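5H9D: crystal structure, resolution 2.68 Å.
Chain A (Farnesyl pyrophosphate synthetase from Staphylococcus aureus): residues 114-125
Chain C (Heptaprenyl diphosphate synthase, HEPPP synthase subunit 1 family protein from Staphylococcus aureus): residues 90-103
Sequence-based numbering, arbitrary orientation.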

ATOM      1  N   LEU A 114       6.276   3.162  -2.813  1.00 50.30           N
ATOM      2  CA  LEU A 114       5.049   3.061  -3.573  1.00 51.60           C
ATOM      3  C   LEU A 114       5.231   3.665  -4.966  1.00 53.37           C
ATOM      4  O   LEU A 114       4.789   3.087  -5.945  1.00 53.57           O
ATOM      5  CB  LEU A 114       3.976   3.813  -2.828  1.00 51.88           C
ATOM      6  CG  LEU A 114       2.555   3.346  -2.952  1.00 53.04           C
ATOM      7  CD1 LEU A 114       2.426   2.028  -2.206  1.00 51.62           C
ATOM      8  CD2 LEU A 114       1.643   4.440  -2.357  1.00 55.11           C
ATOM      9  N   ALA A 115       5.882   4.826  -5.050  1.00 53.25           N
ATOM     10  CA  ALA A 115       6.089   5.469  -6.347  1.00 55.12           C
ATOM     11  C   ALA A 115       6.895   4.570  -7.274  1.00 56.23           C
ATOM     12  O   ALA A 115       6.612   4.493  -8.479  1.00 55.58           O
ATOM     13  CB  ALA A 115       6.807   6.824  -6.176  1.00 55.66           C
ATOM     14  N   LEU A 116       7.906   3.905  -6.702  1.00 55.74           N
ATOM     15  CA  LEU A 116       8.765   3.001  -7.460  1.00 54.75           C
ATOM     16  C   LEU A 116       7.917   1.841  -7.974  1.00 56.97           C
ATOM     17  O   LEU A 116       8.115   1.359  -9.089  1.00 57.60           O
ATOM     18  CB  LEU A 116       9.883   2.451  -6.573  1.00 50.73           C
ATOM     19  CG  LEU A 116      11.036   3.347  -6.111  1.00 48.70           C
ATOM     20  CD1 LEU A 116      11.937   2.557  -5.112  1.00 43.88           C
ATOM     21  CD2 LEU A 116      11.797   3.866  -7.348  1.00 41.19           C
ATOM     22  N   GLY A 117       6.981   1.382  -7.148  1.00 58.61           N
ATOM     23  CA  GLY A 117       6.112   0.295  -7.556  1.00 61.01           C
ATOM     24  C   GLY A 117       5.349   0.675  -8.813  1.00 62.83           C
ATOM     25  O   GLY A 117       5.192  -0.150  -9.714  1.00 61.24           O
ATOM     26  N   LEU A 118       4.878   1.926  -8.874  1.00 64.89           N
ATOM     27  CA  LEU A 118       4.156   2.418 -10.060  1.00 65.50           C
ATOM     28  C   LEU A 118       5.076   2.509 -11.273  1.00 65.21           C
ATOM     29  O   LEU A 118       4.664   2.224 -12.394  1.00 66.21           O
ATOM     30  CB  LEU A 118       3.532   3.787  -9.808  1.00 65.01           C
ATOM     31  CG  LEU A 118       2.351   3.846  -8.838  1.00 66.94           C
ATOM     32  CD1 LEU A 118       1.471   5.015  -9.273  1.00 66.42           C
ATOM     33  CD2 LEU A 118       1.544   2.512  -8.814  1.00 64.87           C
ATOM     34  N   GLU A 119       6.319   2.915 -11.047  1.00 65.21           N
ATOM     35  CA  GLU A 119       7.274   3.003 -12.135  1.00 65.59           C
ATOM     36  C   GLU A 119       7.432   1.615 -12.717  1.00 64.61           C
ATOM     37  O   GLU A 119       7.430   1.444 -13.933  1.00 64.67           O
ATOM     38  CB  GLU A 119       8.650   3.431 -11.647  1.00 67.03           C
ATOM     39  CG  GLU A 119       8.916   4.896 -11.494  1.00 70.67           C
ATOM     40  CD  GLU A 119      10.413   5.141 -11.252  1.00 74.75           C
ATOM     41  OE1 GLU A 119      10.786   6.279 -10.863  1.00 74.77           O
ATOM     42  OE2 GLU A 119      11.211   4.176 -11.460  1.00 73.96           O
ATOM     43  N   HIS A 120       7.578   0.625 -11.839  1.00 63.03           N
ATOM     44  CA  HIS A 120       7.789  -0.739 -12.286  1.00 62.17           C
ATOM     45  C   HIS A 120       6.594  -1.458 -12.924  1.00 63.80           C
ATOM     46  O   HIS A 120       6.778  -2.401 -13.687  1.00 63.95           O
ATOM     47  CB  HIS A 120       8.391  -1.561 -11.148  1.00 57.33           C
ATOM     48  CG  HIS A 120       9.830  -1.244 -10.881  1.00 53.17           C
ATOM     49  ND1 HIS A 120      10.856  -2.122 -11.167  1.00 51.42           N
ATOM     50  CD2 HIS A 120      10.416  -0.131 -10.385  1.00 52.77           C
ATOM     51  CE1 HIS A 120      12.011  -1.561 -10.860  1.00 51.48           C
ATOM     52  NE2 HIS A 120      11.773  -0.352 -10.385  1.00 51.91           N
ATOM     53  N   LEU A 121       5.383  -1.006 -12.641  1.00 66.56           N
ATOM     54  CA  LEU A 121       4.205  -1.625 -13.236  1.00 68.68           C
ATOM     55  C   LEU A 121       4.009  -1.153 -14.671  1.00 70.17           C
ATOM     56  O   LEU A 121       3.248  -1.769 -15.416  1.00 69.22           O
ATOM     57  CB  LEU A 121       2.957  -1.288 -12.431  1.00 69.41           C
ATOM     58  CG  LEU A 121       2.788  -2.114 -11.169  1.00 70.66           C
ATOM     59  CD1 LEU A 121       1.662  -1.544 -10.295  1.00 72.29           C
ATOM     60  CD2 LEU A 121       2.502  -3.534 -11.573  1.00 70.48           C
ATOM     61  N   MET A 122       4.690  -0.068 -15.053  1.00 71.64           N
ATOM     62  CA  MET A 122       4.566   0.468 -16.416  1.00 74.29           C
ATOM     63  C   MET A 122       5.294  -0.427 -17.411  1.00 76.50           C
ATOM     64  O   MET A 122       5.487  -0.048 -18.573  1.00 77.74           O
ATOM     65  CB  MET A 122       5.130   1.896 -16.524  1.00 74.35           C
ATOM     66  CG  MET A 122       6.624   1.970 -16.887  1.00 74.32           C
ATOM     67  CE  MET A 122       6.630   4.100 -18.679  1.00 71.68           C
ATOM     68  N   ALA A 123       5.717  -1.599 -16.933  1.00 77.38           N
ATOM     69  CA  ALA A 123       6.401  -2.585 -17.760  1.00 78.60           C
ATOM     70  C   ALA A 123       5.307  -3.515 -18.276  1.00 80.39           C
ATOM     71  O   ALA A 123       5.505  -4.302 -19.197  1.00 82.29           O
ATOM     72  CB  ALA A 123       7.425  -3.356 -16.935  1.00 77.08           C
ATOM     73  N   VAL A 124       4.146  -3.440 -17.651  1.00 81.79           N
ATOM     74  CA  VAL A 124       3.019  -4.227 -18.095  1.00 84.37           C
ATOM     75  C   VAL A 124       2.446  -3.291 -19.157  1.00 85.90           C
ATOM     76  O   VAL A 124       2.525  -2.068 -19.007  1.00 85.59           O
ATOM     77  CB  VAL A 124       1.997  -4.429 -16.962  1.00 85.37           C
ATOM     78  CG1 VAL A 124       0.800  -5.223 -17.473  1.00 85.94           C
ATOM     79  CG2 VAL A 124       2.657  -5.146 -15.793  1.00 85.09           C
ATOM     80  N   LYS A 125       1.878  -3.849 -20.220  1.00 87.11           N
ATOM     81  CA  LYS A 125       1.351  -3.022 -21.301  1.00 88.14           C
ATOM     82  C   LYS A 125      -0.172  -2.951 -21.353  1.00 87.78           C
ATOM     83  O   LYS A 125      -0.739  -1.962 -21.818  1.00 87.90           O
ATOM     84  CB  LYS A 125       1.902  -3.528 -22.643  1.00 89.68           C
ATOM     85  CG  LYS A 125       3.415  -3.840 -22.627  1.00 89.60           C
ATOM     86  CD  LYS A 125       3.731  -5.155 -21.870  1.00 89.44           C
ATOM     87  CE  LYS A 125       3.296  -6.415 -22.636  1.00 89.50           C
ATOM     88  NZ  LYS A 125       4.221  -6.817 -23.755  1.00 87.16           N
TER
ATOM     89  N   ASP C  90      -2.716   7.076 -20.930  1.00 82.82           N
ATOM     90  CA  ASP C  90      -1.450   7.546 -21.499  1.00 83.52           C
ATOM     91  C   ASP C  90      -0.342   6.922 -20.654  1.00 83.67           C
ATOM     92  O   ASP C  90       0.014   7.441 -19.596  1.00 84.86           O
ATOM     93  CB  ASP C  90      -1.335   9.066 -21.410  1.00 84.01           C
ATOM     94  CG  ASP C  90       0.028   9.577 -21.866  1.00 84.56           C
ATOM     95  OD1 ASP C  90       1.033   8.831 -21.736  1.00 83.65           O
ATOM     96  OD2 ASP C  90       0.096  10.733 -22.341  1.00 84.51           O
ATOM     97  N   LEU C  91       0.214   5.818 -21.123  1.00 83.38           N
ATOM     98  CA  LEU C  91       1.241   5.140 -20.358  1.00 83.73           C
ATOM     99  C   LEU C  91       2.518   5.942 -20.079  1.00 83.45           C
ATOM    100  O   LEU C  91       3.017   5.917 -18.956  1.00 84.57           O
ATOM    101  CB  LEU C  91       1.577   3.808 -21.024  1.00 83.34           C
ATOM    102  CG  LEU C  91       2.409   2.896 -20.142  1.00 82.31           C
ATOM    103  CD1 LEU C  91       2.247   1.461 -20.609  1.00 82.74           C
ATOM    104  CD2 LEU C  91       3.856   3.343 -20.197  1.00 81.70           C
ATOM    105  N   SER C  92       3.052   6.645 -21.076  1.00 82.71           N
ATOM    106  CA  SER C  92       4.275   7.430 -20.862  1.00 81.27           C
ATOM    107  C   SER C  92       4.128   8.496 -19.791  1.00 79.88           C
ATOM    108  O   SER C  92       5.108   8.848 -19.133  1.00 80.09           O
ATOM    109  CB  SER C  92       4.740   8.099 -22.157  1.00 80.69           C
ATOM    110  OG  SER C  92       5.814   7.370 -22.724  1.00 82.53           O
ATOM    111  N   PHE C  93       2.912   9.020 -19.636  1.00 78.15           N
ATOM    112  CA  PHE C  93       2.630  10.045 -18.642  1.00 76.31           C
ATOM    113  C   PHE C  93       2.822   9.471 -17.251  1.00 76.89           C
ATOM    114  O   PHE C  93       3.211  10.191 -16.328  1.00 75.59           O
ATOM    115  CB  PHE C  93       1.199  10.554 -18.801  1.00 75.24           C
ATOM    116  CG  PHE C  93       0.735  11.441 -17.679  1.00 72.98           C
ATOM    117  CD1 PHE C  93       1.531  12.482 -17.219  1.00 73.40           C
ATOM    118  CD2 PHE C  93      -0.510  11.248 -17.100  1.00 72.17           C
ATOM    119  CE1 PHE C  93       1.091  13.328 -16.194  1.00 72.77           C
ATOM    120  CE2 PHE C  93      -0.964  12.077 -16.082  1.00 71.82           C
ATOM    121  CZ  PHE C  93      -0.161  13.124 -15.624  1.00 72.85           C
ATOM    122  N   GLN C  94       2.554   8.172 -17.113  1.00 77.35           N
ATOM    123  CA  GLN C  94       2.707   7.497 -15.831  1.00 78.34           C
ATOM    124  C   GLN C  94       4.174   7.335 -15.401  1.00 78.38           C
ATOM    125  O   GLN C  94       4.454   7.154 -14.212  1.00 78.53           O
ATOM    126  CB  GLN C  94       2.041   6.126 -15.842  1.00 77.51           C
ATOM    127  CG  GLN C  94       1.929   5.563 -14.430  1.00 79.85           C
ATOM    128  CD  GLN C  94       1.709   4.070 -14.394  1.00 81.29           C
ATOM    129  OE1 GLN C  94       2.606   3.290 -14.733  1.00 81.35           O
ATOM    130  NE2 GLN C  94       0.512   3.656 -13.981  1.00 80.88           N
ATOM    131  N   ASN C  95       5.086   7.389 -16.372  1.00 78.31           N
ATOM    132  CA  ASN C  95       6.526   7.272 -16.137  1.00 78.52           C
ATOM    133  C   ASN C  95       6.937   8.628 -15.603  1.00 78.74           C
ATOM    134  O   ASN C  95       7.272   8.773 -14.422  1.00 79.18           O
ATOM    135  CB  ASN C  95       7.252   6.964 -17.463  1.00 79.64           C
ATOM    136  CG  ASN C  95       8.793   6.779 -17.308  1.00 80.60           C
ATOM    137  OD1 ASN C  95       9.567   7.626 -17.757  1.00 80.98           O
ATOM    138  ND2 ASN C  95       9.225   5.663 -16.701  1.00 79.25           N
ATOM    139  N   GLU C  96       6.880   9.625 -16.479  1.00 78.37           N
ATOM    140  CA  GLU C  96       7.226  11.001 -16.125  1.00 78.45           C
ATOM    141  C   GLU C  96       6.668  11.409 -14.768  1.00 75.69           C
ATOM    142  O   GLU C  96       7.361  12.005 -13.947  1.00 75.74           O
ATOM    143  CB  GLU C  96       6.669  11.960 -17.177  1.00 81.62           C
ATOM    144  CG  GLU C  96       7.301  11.835 -18.543  1.00 86.68           C
ATOM    145  CD  GLU C  96       8.650  12.541 -18.603  1.00 91.25           C
ATOM    146  OE1 GLU C  96       9.609  12.043 -17.951  1.00 93.69           O
ATOM    147  OE2 GLU C  96       8.746  13.599 -19.290  1.00 92.17           O
ATOM    148  N   ILE C  97       5.401  11.081 -14.544  1.00 73.44           N
ATOM    149  CA  ILE C  97       4.727  11.444 -13.310  1.00 69.97           C
ATOM    150  C   ILE C  97       5.222  10.678 -12.075  1.00 68.61           C
ATOM    151  O   ILE C  97       5.376  11.278 -11.006  1.00 66.70           O
ATOM    152  CB  ILE C  97       3.176  11.345 -13.503  1.00 68.11           C
ATOM    153  CG1 ILE C  97       2.555  12.735 -13.358  1.00 68.97           C
ATOM    154  CG2 ILE C  97       2.552  10.411 -12.510  1.00 67.85           C
ATOM    155  CD1 ILE C  97       2.686  13.340 -11.970  1.00 69.15           C
ATOM    156  N   SER C  98       5.495   9.379 -12.202  1.00 67.16           N
ATOM    157  CA  SER C  98       5.971   8.650 -11.028  1.00 66.69           C
ATOM    158  C   SER C  98       7.434   8.951 -10.826  1.00 65.87           C
ATOM    159  O   SER C  98       7.951   8.788  -9.726  1.00 66.00           O
ATOM    160  CB  SER C  98       5.730   7.133 -11.121  1.00 66.35           C
ATOM    161  OG  SER C  98       6.346   6.538 -12.241  1.00 69.33           O
ATOM    162  N   LYS C  99       8.095   9.418 -11.883  1.00 64.86           N
ATOM    163  CA  LYS C  99       9.505   9.802 -11.788  1.00 63.68           C
ATOM    164  C   LYS C  99       9.544  11.063 -10.908  1.00 61.61           C
ATOM    165  O   LYS C  99      10.503  11.297 -10.159  1.00 60.47           O
ATOM    166  CB  LYS C  99      10.060  10.098 -13.189  1.00 65.92           C
ATOM    167  CG  LYS C  99      11.429  10.790 -13.222  1.00 70.13           C
ATOM    168  CD  LYS C  99      11.438  12.122 -14.069  1.00 70.87           C
ATOM    169  CE  LYS C  99      10.762  13.354 -13.377  1.00 68.57           C
ATOM    170  NZ  LYS C  99      11.409  13.831 -12.102  1.00 62.89           N
ATOM    171  N   ALA C 100       8.471  11.853 -11.001  1.00 59.36           N
ATOM    172  CA  ALA C 100       8.323  13.089 -10.237  1.00 57.62           C
ATOM    173  C   ALA C 100       7.957  12.805  -8.778  1.00 56.63           C
ATOM    174  O   ALA C 100       8.506  13.449  -7.860  1.00 56.90           O
ATOM    175  CB  ALA C 100       7.263  13.994 -10.887  1.00 57.57           C
ATOM    176  N   ILE C 101       7.044  11.858  -8.557  1.00 52.59           N
ATOM    177  CA  ILE C 101       6.679  11.520  -7.202  1.00 53.05           C
ATOM    178  C   ILE C 101       7.887  11.023  -6.378  1.00 52.09           C
ATOM    179  O   ILE C 101       8.105  11.497  -5.265  1.00 50.94           O
ATOM    180  CB  ILE C 101       5.530  10.469  -7.157  1.00 55.62           C
ATOM    181  CG1 ILE C 101       4.256  11.062  -7.783  1.00 56.61           C
ATOM    182  CG2 ILE C 101       5.186  10.135  -5.703  1.00 54.19           C
ATOM    183  CD1 ILE C 101       3.116  10.094  -7.910  1.00 54.61           C
ATOM    184  N   VAL C 102       8.693  10.096  -6.892  1.00 51.14           N
ATOM    185  CA  VAL C 102       9.822   9.666  -6.060  1.00 51.36           C
ATOM    186  C   VAL C 102      10.762  10.837  -5.803  1.00 50.97           C
ATOM    187  O   VAL C 102      11.302  10.958  -4.721  1.00 52.03           O
ATOM    188  CB  VAL C 102      10.641   8.391  -6.635  1.00 51.28           C
ATOM    189  CG1 VAL C 102      10.012   7.836  -7.883  1.00 48.25           C
ATOM    190  CG2 VAL C 102      12.101   8.729  -6.840  1.00 48.66           C
ATOM    191  N   GLU C 103      10.920  11.720  -6.776  1.00 51.40           N
ATOM    192  CA  GLU C 103      11.800  12.874  -6.605  1.00 54.01           C
ATOM    193  C   GLU C 103      11.313  13.858  -5.539  1.00 53.86           C
ATOM    194  O   GLU C 103      12.075  14.320  -4.670  1.00 50.27           O
ATOM    195  CB  GLU C 103      11.967  13.594  -7.934  1.00 56.36           C
ATOM    196  CG  GLU C 103      12.694  14.904  -7.799  1.00 61.02           C
ATOM    197  CD  GLU C 103      13.207  15.427  -9.114  1.00 63.51           C
ATOM    198  OE1 GLU C 103      12.525  15.196 -10.141  1.00 64.79           O
ATOM    199  OE2 GLU C 103      14.284  16.074  -9.111  1.00 64.45           O
TER

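No clear hydrogen bond or salt bridge crosses this interface, although it buries 624 Å² and includes polar side chains; the evidence points to packing. The two helices run nearly antiparallel, at 160° between N-to-C directions, and their axes approach to 8.6 Å. Small residues accompany this closeness: the CA atoms of Ala A115 and Val C102 lie 5.6 Å apart, and the Ala A115 methyl packs against two branched side chains, its CB 3.7 Å from Ile C101 CG2 and 3.8 Å from Val C102 CG1.

Ser C98 also points toward chain A, and Glu A119 packs closely against its small side chain, with Glu A119 CG 3.1 Å from Ser C98 OG. That hydroxyl is satisfied within its own helix, donating to Gln C94 O at 2.8 Å. The CA-to-CB bond of Glu A119 points sideways, but an extended side chain (chi2 and chi3 near 180°) carries OE1 to 3.5 Å from Val C102 CG1.

Past the chain A helix, Met A122 has the largest covered area, 104 Å². With chi1 at 90° (p), its CE reaches 3.3 Å from Leu C91 CD2 and 3.2 Å from Asn C95 CB; SD is not modelled, so this tight fit deserves caution.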